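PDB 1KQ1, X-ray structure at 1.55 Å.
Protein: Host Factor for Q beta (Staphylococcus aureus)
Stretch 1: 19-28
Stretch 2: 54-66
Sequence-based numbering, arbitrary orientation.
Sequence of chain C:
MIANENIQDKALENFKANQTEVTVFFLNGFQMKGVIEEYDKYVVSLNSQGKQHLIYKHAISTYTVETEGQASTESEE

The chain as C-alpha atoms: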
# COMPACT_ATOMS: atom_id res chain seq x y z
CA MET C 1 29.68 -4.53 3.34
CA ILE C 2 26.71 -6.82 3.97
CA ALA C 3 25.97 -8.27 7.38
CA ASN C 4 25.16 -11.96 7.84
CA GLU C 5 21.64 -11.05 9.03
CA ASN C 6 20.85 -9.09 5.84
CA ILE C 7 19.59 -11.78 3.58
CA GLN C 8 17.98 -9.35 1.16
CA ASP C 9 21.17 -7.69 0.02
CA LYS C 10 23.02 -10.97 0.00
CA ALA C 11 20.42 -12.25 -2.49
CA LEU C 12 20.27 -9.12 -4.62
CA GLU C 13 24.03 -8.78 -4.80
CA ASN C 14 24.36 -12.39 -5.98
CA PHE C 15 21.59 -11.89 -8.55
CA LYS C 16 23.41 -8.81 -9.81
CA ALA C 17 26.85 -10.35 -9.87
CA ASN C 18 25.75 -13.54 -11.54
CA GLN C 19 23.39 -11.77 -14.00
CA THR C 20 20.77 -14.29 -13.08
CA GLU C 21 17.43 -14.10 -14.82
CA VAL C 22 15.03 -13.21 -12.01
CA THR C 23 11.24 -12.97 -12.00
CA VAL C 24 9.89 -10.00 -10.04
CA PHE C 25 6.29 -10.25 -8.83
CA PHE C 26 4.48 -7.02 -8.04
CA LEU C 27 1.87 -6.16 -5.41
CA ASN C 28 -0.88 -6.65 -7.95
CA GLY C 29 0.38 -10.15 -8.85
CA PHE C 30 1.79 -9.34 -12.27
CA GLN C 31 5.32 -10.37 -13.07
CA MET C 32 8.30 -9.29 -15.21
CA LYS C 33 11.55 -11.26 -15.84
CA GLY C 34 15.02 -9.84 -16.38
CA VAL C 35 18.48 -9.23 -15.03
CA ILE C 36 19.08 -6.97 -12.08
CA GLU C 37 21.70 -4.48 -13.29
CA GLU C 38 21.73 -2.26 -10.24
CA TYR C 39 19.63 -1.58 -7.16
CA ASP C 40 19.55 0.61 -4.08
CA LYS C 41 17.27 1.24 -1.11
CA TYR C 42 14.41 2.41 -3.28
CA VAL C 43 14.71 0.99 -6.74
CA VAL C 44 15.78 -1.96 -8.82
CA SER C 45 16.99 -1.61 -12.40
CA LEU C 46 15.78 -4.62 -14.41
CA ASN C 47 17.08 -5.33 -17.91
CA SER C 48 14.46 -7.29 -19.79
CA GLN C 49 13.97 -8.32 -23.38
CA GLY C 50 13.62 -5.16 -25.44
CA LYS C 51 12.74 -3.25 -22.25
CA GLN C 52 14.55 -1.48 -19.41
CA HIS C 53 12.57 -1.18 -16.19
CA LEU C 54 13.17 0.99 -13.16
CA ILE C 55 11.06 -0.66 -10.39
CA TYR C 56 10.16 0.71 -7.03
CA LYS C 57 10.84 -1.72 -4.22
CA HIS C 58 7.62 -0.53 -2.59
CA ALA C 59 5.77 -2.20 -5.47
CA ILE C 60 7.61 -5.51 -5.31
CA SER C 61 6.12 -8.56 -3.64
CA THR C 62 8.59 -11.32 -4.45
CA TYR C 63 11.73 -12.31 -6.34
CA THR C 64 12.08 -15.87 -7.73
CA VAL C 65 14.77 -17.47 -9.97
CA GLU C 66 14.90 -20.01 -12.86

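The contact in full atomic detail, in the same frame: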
# COMPACT_ATOMS: atom_id res chain seq x y z
N GLN C 19 24.32 -12.10 -12.88
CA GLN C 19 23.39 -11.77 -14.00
C GLN C 19 22.29 -12.81 -14.11
O GLN C 19 21.84 -13.16 -15.21
CB GLN C 19 24.15 -11.66 -15.32
CG GLN C 19 25.09 -10.45 -15.34
CD GLN C 19 25.69 -10.17 -16.70
OE1 GLN C 19 25.02 -9.66 -17.60
NE2 GLN C 19 26.96 -10.50 -16.85
N THR C 20 21.78 -13.28 -12.98
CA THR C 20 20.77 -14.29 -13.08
C THR C 20 19.41 -13.73 -13.50
O THR C 20 19.02 -12.61 -13.18
CB THR C 20 20.75 -15.23 -11.81
OG1 THR C 20 19.45 -15.29 -11.22
CG2 THR C 20 21.80 -14.83 -10.79
N GLU C 21 18.74 -14.50 -14.35
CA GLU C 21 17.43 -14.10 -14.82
C GLU C 21 16.47 -14.28 -13.65
O GLU C 21 16.22 -15.38 -13.20
CB GLU C 21 17.04 -15.02 -15.98
CG GLU C 21 15.77 -14.63 -16.70
CD GLU C 21 15.95 -13.51 -17.69
OE1 GLU C 21 17.08 -12.96 -17.78
OE2 GLU C 21 14.98 -13.16 -18.38
N VAL C 22 15.93 -13.17 -13.14
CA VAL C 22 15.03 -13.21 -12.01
C VAL C 22 13.63 -12.78 -12.46
O VAL C 22 13.49 -12.00 -13.39
CB VAL C 22 15.52 -12.17 -10.95
CG1 VAL C 22 14.51 -12.00 -9.82
CG2 VAL C 22 16.90 -12.60 -10.41
N THR C 23 12.63 -13.33 -11.78
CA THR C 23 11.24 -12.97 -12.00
C THR C 23 10.83 -12.11 -10.78
O THR C 23 10.98 -12.53 -9.61
CB THR C 23 10.33 -14.19 -12.06
OG1 THR C 23 10.69 -14.98 -13.22
CG2 THR C 23 8.85 -13.76 -12.23
N VAL C 24 10.35 -10.92 -11.07
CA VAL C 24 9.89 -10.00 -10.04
C VAL C 24 8.36 -10.00 -10.06
O VAL C 24 7.75 -9.73 -11.14
CB VAL C 24 10.37 -8.58 -10.36
CG1 VAL C 24 9.79 -7.55 -9.34
CG2 VAL C 24 11.89 -8.52 -10.33
N PHE C 25 7.73 -10.33 -8.93
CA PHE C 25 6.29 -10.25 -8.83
C PHE C 25 5.96 -8.98 -8.14
O PHE C 25 6.63 -8.59 -7.17
CB PHE C 25 5.71 -11.42 -8.05
CG PHE C 25 5.69 -12.69 -8.82
CD1 PHE C 25 4.53 -13.12 -9.42
CD2 PHE C 25 6.85 -13.44 -8.91
CE1 PHE C 25 4.52 -14.33 -10.13
CE2 PHE C 25 6.85 -14.65 -9.63
CZ PHE C 25 5.67 -15.08 -10.23
N PHE C 26 4.91 -8.31 -8.62
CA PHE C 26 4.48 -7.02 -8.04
C PHE C 26 3.32 -7.17 -7.06
O PHE C 26 2.72 -8.23 -6.96
CB PHE C 26 4.08 -6.10 -9.21
CG PHE C 26 5.21 -5.74 -10.08
CD1 PHE C 26 5.94 -4.58 -9.81
CD2 PHE C 26 5.58 -6.56 -11.16
CE1 PHE C 26 7.04 -4.24 -10.63
CE2 PHE C 26 6.68 -6.23 -11.97
CZ PHE C 26 7.40 -5.07 -11.69
N LEU C 27 2.97 -6.09 -6.35
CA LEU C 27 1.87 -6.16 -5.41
C LEU C 27 0.58 -6.59 -6.05
O LEU C 27 -0.24 -7.23 -5.38
CB LEU C 27 1.62 -4.81 -4.74
CG LEU C 27 2.77 -4.19 -3.96
CD1 LEU C 27 2.24 -2.92 -3.24
CD2 LEU C 27 3.28 -5.18 -2.95
N ASN C 28 0.37 -6.24 -7.33
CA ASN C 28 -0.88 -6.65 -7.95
C ASN C 28 -0.84 -8.06 -8.53
O ASN C 28 -1.83 -8.49 -9.15
CB ASN C 28 -1.28 -5.65 -9.05
CG ASN C 28 -0.50 -5.84 -10.33
OD1 ASN C 28 0.67 -6.24 -10.34
ND2 ASN C 28 -1.15 -5.54 -11.46
N LEU C 54 12.68 0.45 -14.42
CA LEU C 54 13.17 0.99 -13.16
C LEU C 54 11.96 0.72 -12.22
O LEU C 54 10.91 1.35 -12.38
CB LEU C 54 13.42 2.49 -13.25
CG LEU C 54 13.92 3.10 -11.96
CD1 LEU C 54 15.28 2.43 -11.60
CD2 LEU C 54 14.05 4.61 -12.13
N ILE C 55 12.15 -0.18 -11.27
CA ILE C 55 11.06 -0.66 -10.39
C ILE C 55 11.19 -0.16 -8.99
O ILE C 55 12.30 -0.16 -8.40
CB ILE C 55 11.10 -2.21 -10.36
CG1 ILE C 55 10.95 -2.80 -11.77
CG2 ILE C 55 10.01 -2.73 -9.48
CD1 ILE C 55 11.32 -4.34 -11.81
N TYR C 56 10.09 0.32 -8.42
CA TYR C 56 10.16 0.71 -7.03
C TYR C 56 10.03 -0.50 -6.11
O TYR C 56 9.11 -1.33 -6.26
CB TYR C 56 9.06 1.73 -6.64
CG TYR C 56 9.31 3.14 -7.08
CD1 TYR C 56 10.35 3.88 -6.54
CD2 TYR C 56 8.51 3.71 -8.07
CE1 TYR C 56 10.59 5.17 -7.00
CE2 TYR C 56 8.74 5.02 -8.51
CZ TYR C 56 9.79 5.72 -7.97
OH TYR C 56 10.07 6.99 -8.45
N LYS C 57 10.96 -0.61 -5.14
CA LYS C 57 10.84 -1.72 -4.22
C LYS C 57 9.50 -1.73 -3.49
O LYS C 57 8.99 -2.79 -3.10
CB LYS C 57 11.99 -1.69 -3.17
CG LYS C 57 13.31 -2.29 -3.64
CD LYS C 57 14.28 -2.32 -2.44
CE LYS C 57 15.60 -3.05 -2.76
NZ LYS C 57 16.59 -3.04 -1.58
N HIS C 58 8.90 -0.54 -3.29
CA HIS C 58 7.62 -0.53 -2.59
C HIS C 58 6.54 -1.27 -3.36
O HIS C 58 5.52 -1.65 -2.76
CB HIS C 58 7.17 0.92 -2.24
CG HIS C 58 6.91 1.82 -3.42
ND1 HIS C 58 7.48 3.07 -3.51
CD2 HIS C 58 6.08 1.70 -4.49
CE1 HIS C 58 7.03 3.68 -4.60
NE2 HIS C 58 6.18 2.87 -5.21
N ALA C 59 6.75 -1.48 -4.66
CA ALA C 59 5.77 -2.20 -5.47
C ALA C 59 6.09 -3.67 -5.65
O ALA C 59 5.32 -4.41 -6.30
CB ALA C 59 5.62 -1.53 -6.84
N ILE C 60 7.25 -4.11 -5.15
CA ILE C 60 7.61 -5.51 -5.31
C ILE C 60 7.09 -6.39 -4.20
O ILE C 60 7.09 -6.01 -3.02
CB ILE C 60 9.16 -5.65 -5.37
CG1 ILE C 60 9.69 -4.88 -6.59
CG2 ILE C 60 9.56 -7.17 -5.40
CD1 ILE C 60 11.23 -4.80 -6.59
N SER C 61 6.57 -7.56 -4.61
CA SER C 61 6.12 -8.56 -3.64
C SER C 61 7.19 -9.62 -3.43
O SER C 61 7.60 -9.91 -2.28
CB SER C 61 4.87 -9.23 -4.19
OG SER C 61 4.58 -10.30 -3.33
N THR C 62 7.67 -10.19 -4.54
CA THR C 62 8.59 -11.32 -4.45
C THR C 62 9.60 -11.39 -5.55
O THR C 62 9.33 -10.95 -6.65
CB THR C 62 7.74 -12.63 -4.60
OG1 THR C 62 6.66 -12.62 -3.67
CG2 THR C 62 8.57 -13.92 -4.36
N TYR C 63 10.77 -11.98 -5.28
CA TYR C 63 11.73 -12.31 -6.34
C TYR C 63 11.82 -13.83 -6.39
O TYR C 63 11.86 -14.48 -5.33
CB TYR C 63 13.15 -11.84 -6.04
CG TYR C 63 13.31 -10.39 -5.76
CD1 TYR C 63 13.59 -9.48 -6.78
CD2 TYR C 63 13.21 -9.93 -4.46
CE1 TYR C 63 13.79 -8.09 -6.46
CE2 TYR C 63 13.38 -8.58 -4.14
CZ TYR C 63 13.67 -7.69 -5.14
OH TYR C 63 13.85 -6.37 -4.80
N THR C 64 11.91 -14.40 -7.60
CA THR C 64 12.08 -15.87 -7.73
C THR C 64 13.08 -16.09 -8.87
O THR C 64 13.20 -15.27 -9.73
CB THR C 64 10.78 -16.59 -8.14
OG1 THR C 64 10.43 -16.23 -9.48
CG2 THR C 64 9.64 -16.26 -7.21
N VAL C 65 13.81 -17.24 -8.90
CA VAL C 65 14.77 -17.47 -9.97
C VAL C 65 14.36 -18.68 -10.81
O VAL C 65 13.41 -19.39 -10.52
CB VAL C 65 16.19 -17.70 -9.43
CG1 VAL C 65 17.14 -18.07 -10.55
CG2 VAL C 65 16.70 -16.44 -8.75
N GLU C 66 15.12 -18.90 -11.91
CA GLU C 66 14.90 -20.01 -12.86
C GLU C 66 13.88 -19.62 -13.91
O GLU C 66 12.80 -20.26 -13.96
CB GLU C 66 14.44 -21.27 -12.13
CG GLU C 66 15.35 -21.69 -10.99
CD GLU C 66 14.59 -22.44 -9.91
OE1 GLU C 66 14.01 -23.50 -10.23
OE2 GLU C 66 14.57 -21.96 -8.76

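The pairing of these two antiparallel strands is broken by a beta bulge at Phe25, whose carbonyl oxygen accepts two backbone hydrogen bonds at once: Ser61 N lies 2.8 Å from Phe25 O, and Thr62 N lies 3.2 Å from the same Phe25 O. The extra residue on the second strand is Ser61, whose psi of -51° departs from the extended values of its neighbours and lets two successive amides turn toward one acceptor. Beyond the bulge the register has shifted by one, so that Phe26 sits across from Ile60 and their side chains diverge.

Before the bulge the ladder is regular. Thr23 and Thr64 form a hydrogen-bonded pair, with Thr23 N to Thr64 O and Thr64 N to Thr23 O both 2.9 Å. Phe25 N donates to Thr62 O at 2.9 Å and is nearly straight. Between these pairs, Val24 faces Tyr63 without direct amide bonds, and Val24 CA approaches Thr62 O at 3.6 Å in a CA-H...O contact. After the bulge one more bond, Leu27 N to Ala59 O at 2.9 Å, ties the end of the first stretch to the short 3-10 segment, which is itself closed by a bond from Ala59 N to Tyr56 O of 2.9 Å.

Alternation along the strands sorts the side chains onto two faces. Val22, Val24, Tyr63 and Val65 share one. Branched valines suit extended backbone and pack compactly: Val22 CG1 lies 4.0 Å from Tyr63 CB, at the edge of the tyrosine ring, while Val24 CG1 reaches Ile60 CG1 at 3.8 Å. The Tyr63 hydroxyl, which would be costly to bury unpaired, is hydrogen-bonded elsewhere in the structure. The other face carries Thr23, Phe25, Thr62 and Thr64. Threonine combines a beta-branched shape with a small polar group, and here Thr64 OG1 packs against Thr23 CB at 3.3 Å and meets the edge of the Phe25 ring, 3.9 Å from Phe25 CE2.

Phe26 points away overall, yet its m rotamer carries the buried ring past Ala59 to Ile55, with Phe26 CE1 3.5 Å from Ile55 CG2. The small Ala59 side chain lies beside this ring, its CB 4.3 Å from Phe26 CD1. Leu27 starts out sideways, but its end comes nearer, placing Leu27 CD1 3.5 Å from His58 O. Together the stretches bury 772 Å², at one small cost: Thr20 OG1, packed 3.7 Å from Val65 CG1, has no polar partner in the model.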